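Local coordinates for zinc peptidase (Vibrio cholerae, PDB 2GU1), which cuts the peptide cross-links between peptidoglycan strands as a zinc-dependent DD-endopeptidase, probably letting the cell wall expand, and may stand in for related enzymes when zinc is scarce, at residues Val38-Leu43 with Tyr278-Lys283; Ile254-His259 with Asn264-Glu269; Tyr69-Ser72 with Lys76-Tyr79. All blocks are in the same frame, centred on the assembly; numbering follows the deposited sequence.

Contact 1: residues Val38-Leu43 with Tyr278-Lys283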
loop_
_atom_site.group_PDB
_atom_site.type_symbol
_atom_site.label_atom_id
_atom_site.label_comp_id
_atom_site.label_asym_id
_atom_site.label_seq_id
_atom_site.Cartn_x
_atom_site.Cartn_y
_atom_site.Cartn_z
ATOM N N VAL A 38 -7.388 12.794 11.555
ATOM C CA VAL A 38 -5.981 12.991 11.265
ATOM C C VAL A 38 -5.482 11.884 10.330
ATOM O O VAL A 38 -4.544 12.101 9.561
ATOM C CB VAL A 38 -5.130 13.038 12.568
ATOM C CG1 VAL A 38 -5.203 11.709 13.292
ATOM C CG2 VAL A 38 -3.682 13.407 12.237
ATOM N N ASP A 39 -6.126 10.715 10.361
ATOM C CA ASP A 39 -5.700 9.616 9.491
ATOM C C ASP A 39 -6.122 9.762 8.025
ATOM O O ASP A 39 -5.760 8.936 7.184
ATOM C CB ASP A 39 -6.191 8.264 10.022
ATOM C CG ASP A 39 -5.262 7.121 9.622
ATOM O OD1 ASP A 39 -4.025 7.319 9.685
ATOM O OD2 ASP A 39 -5.755 6.031 9.258
ATOM N N LEU A 40 -6.889 10.802 7.722
ATOM C CA LEU A 40 -7.313 11.050 6.346
ATOM C C LEU A 40 -6.090 11.136 5.439
ATOM O O LEU A 40 -6.083 10.599 4.339
ATOM C CB LEU A 40 -8.093 12.368 6.258
ATOM C CG LEU A 40 -8.261 13.023 4.875
ATOM C CD1 LEU A 40 -8.994 12.086 3.940
ATOM C CD2 LEU A 40 -9.029 14.336 5.032
ATOM N N ASP A 41 -5.049 11.804 5.919
ATOM C CA ASP A 41 -3.832 11.992 5.139
ATOM C C ASP A 41 -2.823 10.852 5.157
ATOM O O ASP A 41 -1.757 10.958 4.545
ATOM C CB ASP A 41 -3.154 13.277 5.595
ATOM C CG ASP A 41 -4.033 14.484 5.384
ATOM O OD1 ASP A 41 -4.413 14.723 4.218
ATOM O OD2 ASP A 41 -4.362 15.178 6.366
ATOM N N HIS A 42 -3.160 9.755 5.825
ATOM C CA HIS A 42 -2.234 8.635 5.917
ATOM C C HIS A 42 -2.905 7.299 5.647
ATOM O O HIS A 42 -2.306 6.410 5.031
ATOM C CB HIS A 42 -1.607 8.646 7.309
ATOM C CG HIS A 42 -1.058 9.981 7.694
ATOM N ND1 HIS A 42 0.136 10.465 7.202
ATOM C CD2 HIS A 42 -1.576 10.970 8.462
ATOM C CE1 HIS A 42 0.329 11.692 7.648
ATOM N NE2 HIS A 42 -0.696 12.022 8.416
ATOM N N LEU A 43 -4.150 7.180 6.111
ATOM C CA LEU A 43 -4.972 5.980 5.960
ATOM C C LEU A 43 -4.219 4.714 6.372
ATOM O O LEU A 43 -4.215 3.714 5.655
ATOM C CB LEU A 43 -5.481 5.857 4.515
ATOM C CG LEU A 43 -6.372 7.007 4.012
ATOM C CD1 LEU A 43 -6.644 6.830 2.538
ATOM C CD2 LEU A 43 -7.683 7.046 4.795
ATOM N N TYR A 278 -7.294 6.385 -4.607
ATOM C CA TYR A 278 -8.246 7.315 -5.219
ATOM C C TYR A 278 -9.297 7.646 -4.143
ATOM O O TYR A 278 -10.066 6.779 -3.736
ATOM C CB TYR A 278 -8.908 6.637 -6.433
ATOM C CG TYR A 278 -7.925 5.996 -7.407
ATOM C CD1 TYR A 278 -7.562 6.637 -8.594
ATOM C CD2 TYR A 278 -7.325 4.772 -7.114
ATOM C CE1 TYR A 278 -6.618 6.076 -9.455
ATOM C CE2 TYR A 278 -6.378 4.204 -7.968
ATOM C CZ TYR A 278 -6.025 4.861 -9.132
ATOM O OH TYR A 278 -5.043 4.324 -9.938
ATOM N N LEU A 279 -9.334 8.900 -3.694
ATOM C CA LEU A 279 -10.259 9.310 -2.639
ATOM C C LEU A 279 -11.397 10.248 -3.025
ATOM O O LEU A 279 -11.391 10.863 -4.096
ATOM C CB LEU A 279 -9.485 9.960 -1.494
ATOM C CG LEU A 279 -8.603 9.107 -0.586
ATOM C CD1 LEU A 279 -7.571 8.346 -1.395
ATOM C CD2 LEU A 279 -7.926 10.036 0.439
ATOM N N HIS A 280 -12.366 10.340 -2.115
ATOM C CA HIS A 280 -13.542 11.194 -2.257
ATOM C C HIS A 280 -14.438 10.831 -3.436
ATOM O O HIS A 280 -15.239 11.646 -3.894
ATOM C CB HIS A 280 -13.098 12.653 -2.372
ATOM C CG HIS A 280 -12.176 13.086 -1.274
ATOM N ND1 HIS A 280 -12.541 13.068 0.055
ATOM C CD2 HIS A 280 -10.900 13.537 -1.305
ATOM C CE1 HIS A 280 -11.531 13.490 0.796
ATOM N NE2 HIS A 280 -10.522 13.782 -0.006
ATOM N N LEU A 281 -14.319 9.602 -3.909
ATOM C CA LEU A 281 -15.109 9.147 -5.041
ATOM C C LEU A 281 -16.618 9.210 -4.807
ATOM O O LEU A 281 -17.106 8.959 -3.701
ATOM C CB LEU A 281 -14.702 7.714 -5.394
ATOM C CG LEU A 281 -13.218 7.483 -5.714
ATOM C CD1 LEU A 281 -12.946 5.999 -5.831
ATOM C CD2 LEU A 281 -12.850 8.203 -7.024
ATOM N N ASP A 282 -17.363 9.553 -5.851
ATOM C CA ASP A 282 -18.812 9.607 -5.739
ATOM C C ASP A 282 -19.334 8.175 -5.855
ATOM O O ASP A 282 -20.305 7.798 -5.201
ATOM C CB ASP A 282 -19.428 10.442 -6.867
ATOM C CG ASP A 282 -20.937 10.540 -6.745
ATOM O OD1 ASP A 282 -21.408 11.130 -5.757
ATOM O OD2 ASP A 282 -21.659 10.013 -7.618
ATOM N N LYS A 283 -18.656 7.380 -6.676
ATOM C CA LYS A 283 -19.043 5.990 -6.915
ATOM C C LYS A 283 -17.838 5.130 -7.298
ATOM O O LYS A 283 -16.964 5.582 -8.043
ATOM C CB LYS A 283 -20.068 5.940 -8.052
ATOM C CG LYS A 283 -20.616 4.557 -8.369
ATOM C CD LYS A 283 -21.503 4.048 -7.239
ATOM C CE LYS A 283 -22.187 2.733 -7.607
ATOM N NZ LYS A 283 -23.102 2.269 -6.523
#
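Leu40 and Leu43 meet Leu279 and His280 in a small, largely apolar interface that lays the loop following helix 29-38 against strand 274-281, near the zinc site. No hydrogen bond crosses it. The hub is one methyl, Leu279 CD2, which receives both leucines of the loop. Leu43 comes at it tip to tip, with CD1 4.0 Å from Leu279 CD2, whereas Leu40 crosses the Leu279 side chain obliquely and sets its own CD1 4.2 Å from the same methyl. Leu40 can reach the strand because its CG is turned anti to the backbone N (chi1 162°), which carries the branch across although the residue does not point straight at its partner. The same Leu40 CD1 also lies 4.3 Å from His280 CE1, an oblique approach to the imidazole.

In the loop the carbonyl oxygen of Asp39 accepts from the backbone N of both His42 and Leu43, and Leu43 has a left-handed backbone conformation. This is an interdomain contact, joining the LysM-like domain to the M23 peptidase domain, which supplies the zinc ligands His232, Asp236 and His313. In this crystal the LysM-like domain thus lies against the catalytic domain close to the metal.

On the peptidase side, Leu279 also touches the zinc ligand His313, and the His280 side chain lies about 6 Å from the zinc ion at its nearest atoms. The His280 ring is held by ND1, the nitrogen next to CE1, which is hydrogen-bonded to the carbonyl oxygen of Thr304. The CB of Leu279 covers one face of that ring, offset toward the rim, 3.8 Å above its plane.

Contact 2: residues Ile254-His259 with Asn264-Glu269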
loop_
_atom_site.group_PDB
_atom_site.type_symbol
_atom_site.label_atom_id
_atom_site.label_comp_id
_atom_site.label_asym_id
_atom_site.label_seq_id
_atom_site.Cartn_x
_atom_site.Cartn_y
_atom_site.Cartn_z
ATOM N N ILE A 254 -7.246 -3.899 -4.118
ATOM C CA ILE A 254 -7.004 -4.524 -2.832
ATOM C C ILE A 254 -7.817 -3.892 -1.713
ATOM O O ILE A 254 -8.006 -4.505 -0.663
ATOM C CB ILE A 254 -5.501 -4.474 -2.455
ATOM C CG1 ILE A 254 -5.009 -3.026 -2.414
ATOM C CG2 ILE A 254 -4.688 -5.271 -3.468
ATOM C CD1 ILE A 254 -3.544 -2.894 -2.037
ATOM N N VAL A 255 -8.301 -2.671 -1.937
ATOM C CA VAL A 255 -9.091 -1.977 -0.927
ATOM C C VAL A 255 -10.251 -1.193 -1.534
ATOM O O VAL A 255 -10.087 -0.498 -2.535
ATOM C CB VAL A 255 -8.223 -0.994 -0.120
ATOM C CG1 VAL A 255 -9.071 -0.272 0.912
ATOM C CG2 VAL A 255 -7.080 -1.736 0.546
ATOM N N VAL A 256 -11.416 -1.313 -0.909
ATOM C CA VAL A 256 -12.634 -0.625 -1.339
ATOM C C VAL A 256 -13.360 -0.236 -0.060
ATOM O O VAL A 256 -14.045 -1.067 0.537
ATOM C CB VAL A 256 -13.553 -1.556 -2.162
ATOM C CG1 VAL A 256 -14.819 -0.819 -2.570
ATOM C CG2 VAL A 256 -12.824 -2.058 -3.380
ATOM N N ARG A 257 -13.207 1.016 0.365
ATOM C CA ARG A 257 -13.833 1.473 1.599
ATOM C C ARG A 257 -14.587 2.790 1.533
ATOM O O ARG A 257 -14.420 3.587 0.607
ATOM C CB ARG A 257 -12.788 1.628 2.704
ATOM C CG ARG A 257 -12.017 0.380 3.049
ATOM C CD ARG A 257 -11.411 0.518 4.438
ATOM N NE ARG A 257 -10.408 -0.510 4.701
ATOM C CZ ARG A 257 -10.626 -1.815 4.586
ATOM N NH1 ARG A 257 -11.820 -2.262 4.212
ATOM N NH2 ARG A 257 -9.646 -2.673 4.841
ATOM N N LYS A 258 -15.412 3.002 2.556
ATOM C CA LYS A 258 -16.171 4.230 2.716
ATOM C C LYS A 258 -15.632 4.798 4.028
ATOM O O LYS A 258 -15.952 4.304 5.108
ATOM C CB LYS A 258 -17.670 3.951 2.850
ATOM C CG LYS A 258 -18.543 5.190 2.645
ATOM C CD LYS A 258 -18.168 6.322 3.594
ATOM C CE LYS A 258 -18.471 7.693 2.991
ATOM N NZ LYS A 258 -18.020 8.815 3.872
ATOM N N HIS A 259 -14.813 5.835 3.922
ATOM C CA HIS A 259 -14.196 6.463 5.079
ATOM C C HIS A 259 -14.912 7.770 5.421
ATOM O O HIS A 259 -15.275 8.541 4.533
ATOM C CB HIS A 259 -12.718 6.707 4.761
ATOM C CG HIS A 259 -11.890 7.116 5.937
ATOM N ND1 HIS A 259 -11.908 8.394 6.456
ATOM C CD2 HIS A 259 -10.982 6.426 6.667
ATOM C CE1 HIS A 259 -11.042 8.473 7.451
ATOM N NE2 HIS A 259 -10.467 7.293 7.599
ATOM N N ASN A 264 -15.489 7.787 -0.068
ATOM C CA ASN A 264 -15.333 6.514 -0.760
ATOM C C ASN A 264 -13.939 6.502 -1.382
ATOM O O ASN A 264 -13.549 7.454 -2.072
ATOM C CB ASN A 264 -16.374 6.364 -1.873
ATOM C CG ASN A 264 -17.787 6.286 -1.342
ATOM O OD1 ASN A 264 -18.105 5.423 -0.528
ATOM N ND2 ASN A 264 -18.649 7.185 -1.807
ATOM N N TYR A 265 -13.170 5.446 -1.134
ATOM C CA TYR A 265 -11.842 5.398 -1.720
ATOM C C TYR A 265 -11.448 4.006 -2.150
ATOM O O TYR A 265 -12.038 3.000 -1.728
ATOM C CB TYR A 265 -10.797 6.043 -0.782
ATOM C CG TYR A 265 -10.266 5.195 0.354
ATOM C CD1 TYR A 265 -9.153 4.371 0.176
ATOM C CD2 TYR A 265 -10.833 5.272 1.625
ATOM C CE1 TYR A 265 -8.606 3.651 1.246
ATOM C CE2 TYR A 265 -10.295 4.557 2.701
ATOM C CZ TYR A 265 -9.181 3.757 2.509
ATOM O OH TYR A 265 -8.612 3.099 3.589
ATOM N N LEU A 266 -10.452 3.957 -3.018
ATOM C CA LEU A 266 -10.003 2.703 -3.585
ATOM C C LEU A 266 -8.482 2.661 -3.580
ATOM O O LEU A 266 -7.821 3.697 -3.658
ATOM C CB LEU A 266 -10.522 2.638 -5.026
ATOM C CG LEU A 266 -10.733 1.369 -5.844
ATOM C CD1 LEU A 266 -11.798 0.491 -5.198
ATOM C CD2 LEU A 266 -11.175 1.778 -7.246
ATOM N N VAL A 267 -7.931 1.457 -3.502
ATOM C CA VAL A 267 -6.488 1.281 -3.535
ATOM C C VAL A 267 -6.197 0.124 -4.474
ATOM O O VAL A 267 -6.812 -0.940 -4.378
ATOM C CB VAL A 267 -5.903 0.938 -2.146
ATOM C CG1 VAL A 267 -4.395 0.693 -2.277
ATOM C CG2 VAL A 267 -6.175 2.081 -1.165
ATOM N N ILE A 268 -5.265 0.336 -5.391
ATOM C CA ILE A 268 -4.900 -0.690 -6.344
ATOM C C ILE A 268 -3.435 -1.033 -6.148
ATOM O O ILE A 268 -2.611 -0.149 -5.924
ATOM C CB ILE A 268 -5.127 -0.197 -7.801
ATOM C CG1 ILE A 268 -6.630 -0.014 -8.054
ATOM C CG2 ILE A 268 -4.525 -1.178 -8.798
ATOM C CD1 ILE A 268 -6.961 0.491 -9.444
ATOM N N GLU A 269 -3.119 -2.322 -6.190
ATOM C CA GLU A 269 -1.739 -2.755 -6.057
ATOM C C GLU A 269 -1.302 -3.124 -7.463
ATOM O O GLU A 269 -1.886 -4.004 -8.096
ATOM C CB GLU A 269 -1.628 -3.959 -5.120
ATOM C CG GLU A 269 -0.212 -4.496 -4.996
ATOM C CD GLU A 269 -0.055 -5.482 -3.849
ATOM O OE1 GLU A 269 -0.848 -6.448 -3.781
ATOM O OE2 GLU A 269 0.862 -5.291 -3.016
#
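Val255 and Val267, together with Arg257 and Tyr265, are the hydrogen-bonded pairs of an antiparallel beta hairpin in the M23 peptidase domain, formed by strands 251-259 and 265-269. The short segments run at 177° with their axes 4.8 Å apart. Among the backbone bonds, the tightest is from Tyr265 N to Arg257 O, 2.8 Å, and Arg257 N returns to Tyr265 O. Farther along, Val267 N donates to Val255 O at 3.1 Å, while Val267 O accepts from Ile254 N at 3.0 Å and, weakly, from Val255 N, because Ile254 and Val255 both face Val267 in a classic beta bulge.

The apolar contacts sort by face. On one, Val255 and Val267 stand side by side with their CB atoms 3.6 Å apart, and the Tyr265 ring extends the row. Its chi1 of 81° places CG between backbone N and carbonyl carbon, swinging the ring over the neighbouring strand; Val255 CG1 and Arg257 CB approach it obliquely, while His259 CB lies in its plane at the edge, 3.8 Å from Tyr265 CE2. On the other face Val256 and Leu266 lie side by side, Val256 CG2 and Leu266 CD1 a tight 3.3 Å apart.

Polar ends find partners mostly outside the hairpin. Tyr265 OH bonds Asp46 of the LysM-like domain, and Asn264 ND2 bonds Leu281 O. Lys258, bent at chi2, instead turns back on its own strand, where its NZ meets His259 O at 2.8 Å from above the carbonyl plane.

Contact 3: residues Tyr69-Ser72 with Lys76-Tyr79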
loop_
_atom_site.group_PDB
_atom_site.type_symbol
_atom_site.label_atom_id
_atom_site.label_comp_id
_atom_site.label_asym_id
_atom_site.label_seq_id
_atom_site.Cartn_x
_atom_site.Cartn_y
_atom_site.Cartn_z
ATOM N N TYR A 69 0.267 2.805 16.821
ATOM C CA TYR A 69 -0.082 1.681 15.966
ATOM C C TYR A 69 1.222 1.028 15.520
ATOM O O TYR A 69 1.944 1.550 14.666
ATOM C CB TYR A 69 -0.920 2.171 14.764
ATOM C CG TYR A 69 -1.119 1.178 13.629
ATOM C CD1 TYR A 69 -1.119 -0.206 13.856
ATOM C CD2 TYR A 69 -1.332 1.630 12.323
ATOM C CE1 TYR A 69 -1.324 -1.116 12.800
ATOM C CE2 TYR A 69 -1.541 0.741 11.271
ATOM C CZ TYR A 69 -1.535 -0.630 11.514
ATOM O OH TYR A 69 -1.730 -1.493 10.465
ATOM N N HIS A 70 1.539 -0.104 16.145
ATOM C CA HIS A 70 2.742 -0.864 15.823
ATOM C C HIS A 70 2.475 -1.747 14.602
ATOM O O HIS A 70 1.956 -2.860 14.733
ATOM C CB HIS A 70 3.147 -1.741 17.023
ATOM C CG HIS A 70 3.574 -0.954 18.227
ATOM N ND1 HIS A 70 4.830 -0.396 18.343
ATOM C CD2 HIS A 70 2.900 -0.604 19.349
ATOM C CE1 HIS A 70 4.911 0.265 19.485
ATOM N NE2 HIS A 70 3.752 0.155 20.114
ATOM N N MET A 71 2.807 -1.237 13.417
ATOM C CA MET A 71 2.613 -1.988 12.179
ATOM C C MET A 71 3.586 -3.163 12.127
ATOM O O MET A 71 3.280 -4.209 11.556
ATOM C CB MET A 71 2.826 -1.073 10.970
ATOM C CG MET A 71 1.694 -0.086 10.782
ATOM S SD MET A 71 2.160 1.420 9.900
ATOM C CE MET A 71 2.595 2.467 11.273
ATOM N N SER A 72 4.764 -2.966 12.708
ATOM C CA SER A 72 5.789 -4.008 12.781
ATOM C C SER A 72 6.736 -3.586 13.889
ATOM O O SER A 72 6.584 -2.507 14.455
ATOM C CB SER A 72 6.572 -4.129 11.467
ATOM O OG SER A 72 7.549 -3.107 11.352
ATOM N N LYS A 76 6.003 2.253 13.269
ATOM C CA LYS A 76 4.846 2.618 14.068
ATOM C C LYS A 76 4.324 4.018 13.751
ATOM O O LYS A 76 5.098 4.931 13.466
ATOM C CB LYS A 76 5.189 2.527 15.558
ATOM C CG LYS A 76 6.360 3.400 15.972
ATOM C CD LYS A 76 6.729 3.181 17.433
ATOM C CE LYS A 76 7.946 4.013 17.822
ATOM N NZ LYS A 76 8.378 3.755 19.229
ATOM N N ALA A 77 3.001 4.159 13.801
ATOM C CA ALA A 77 2.316 5.423 13.560
ATOM C C ALA A 77 1.907 5.924 14.943
ATOM O O ALA A 77 1.270 5.194 15.701
ATOM C CB ALA A 77 1.078 5.196 12.696
ATOM N N ILE A 78 2.277 7.156 15.271
ATOM C CA ILE A 78 1.974 7.725 16.578
ATOM C C ILE A 78 0.947 8.854 16.489
ATOM O O ILE A 78 1.173 9.859 15.810
ATOM C CB ILE A 78 3.261 8.254 17.214
ATOM C CG1 ILE A 78 4.307 7.138 17.223
ATOM C CG2 ILE A 78 2.978 8.779 18.618
ATOM C CD1 ILE A 78 5.714 7.610 17.523
ATOM N N TYR A 79 -0.183 8.675 17.170
ATOM C CA TYR A 79 -1.262 9.662 17.176
ATOM C C TYR A 79 -1.298 10.328 18.554
ATOM O O TYR A 79 -1.681 9.704 19.551
ATOM C CB TYR A 79 -2.600 8.978 16.867
ATOM C CG TYR A 79 -2.640 8.293 15.505
ATOM C CD1 TYR A 79 -3.193 8.934 14.395
ATOM C CD2 TYR A 79 -2.076 7.021 15.318
ATOM C CE1 TYR A 79 -3.187 8.327 13.124
ATOM C CE2 TYR A 79 -2.061 6.413 14.054
ATOM C CZ TYR A 79 -2.618 7.068 12.965
ATOM O OH TYR A 79 -2.616 6.462 11.719
#
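A bend at chi3 (-92°) turns the end of Met71 back so that its methyl CE lies against Ala77, while Lys76 CG sits between the backbone N and the carbonyl carbon (chi1 58°), from where the extended chain runs beside His70. Both contacts belong to the beta hairpin of strands 64-70 and 75-81, the third and fourth strands of the five-stranded antiparallel sheet of the LysM-like domain. Tyr69 and Ala77 form its hydrogen-bonded pair: Tyr69 N donates to Ala77 O at 2.8 Å, almost straight and in the carbonyl plane, and Ala77 N answers to Tyr69 O at 2.9 Å. The latter oxygen also takes a CA-H...O contact from Lys76.

On the face of Tyr69 and Ala77, Met71 CE lies against the backbone, 3.1 Å from Ala77 N, as well as 3.4 Å from Ala77 CB, and Met71 CG covers one face of the Tyr69 ring, offset toward its rim. Tyr69 CB lies at the edge of the Tyr79 ring. Tyr69 OH is bonded to Glu52.

On the other face, the non-hydrogen-bonded pair His70 and Lys76 points the same way. The imidazole is fixed at its far nitrogen, NE2, by Glu55, and across the hairpin His70 CE1 rests 4.0 Å from Lys76 CD.

Overall arrangement
Contacts 1 and 2 are close neighbours, their centres 8 Å apart, because strands 265-269 and 274-281 lie next to each other in the peptidase sheet: Tyr278 N reaches Leu266 O at 2.9 Å, and Leu281 N reaches Asn264 O at the same distance. Contact 3 belongs to the LysM-like domain, with its centre 19 Å from that of contact 1, yet the two are joined directly by Asp39 OD1 and Tyr79 OH, 2.6 Å apart. Contacts 2 and 3 do not touch, their nearest atoms being about 9 Å apart. Contact 1 touches both and so links the two hairpins. It also lies nearer the zinc: its His280 side chain is about 6 Å from the metal, Tyr265 of contact 2 about 11 Å, at nearest atoms.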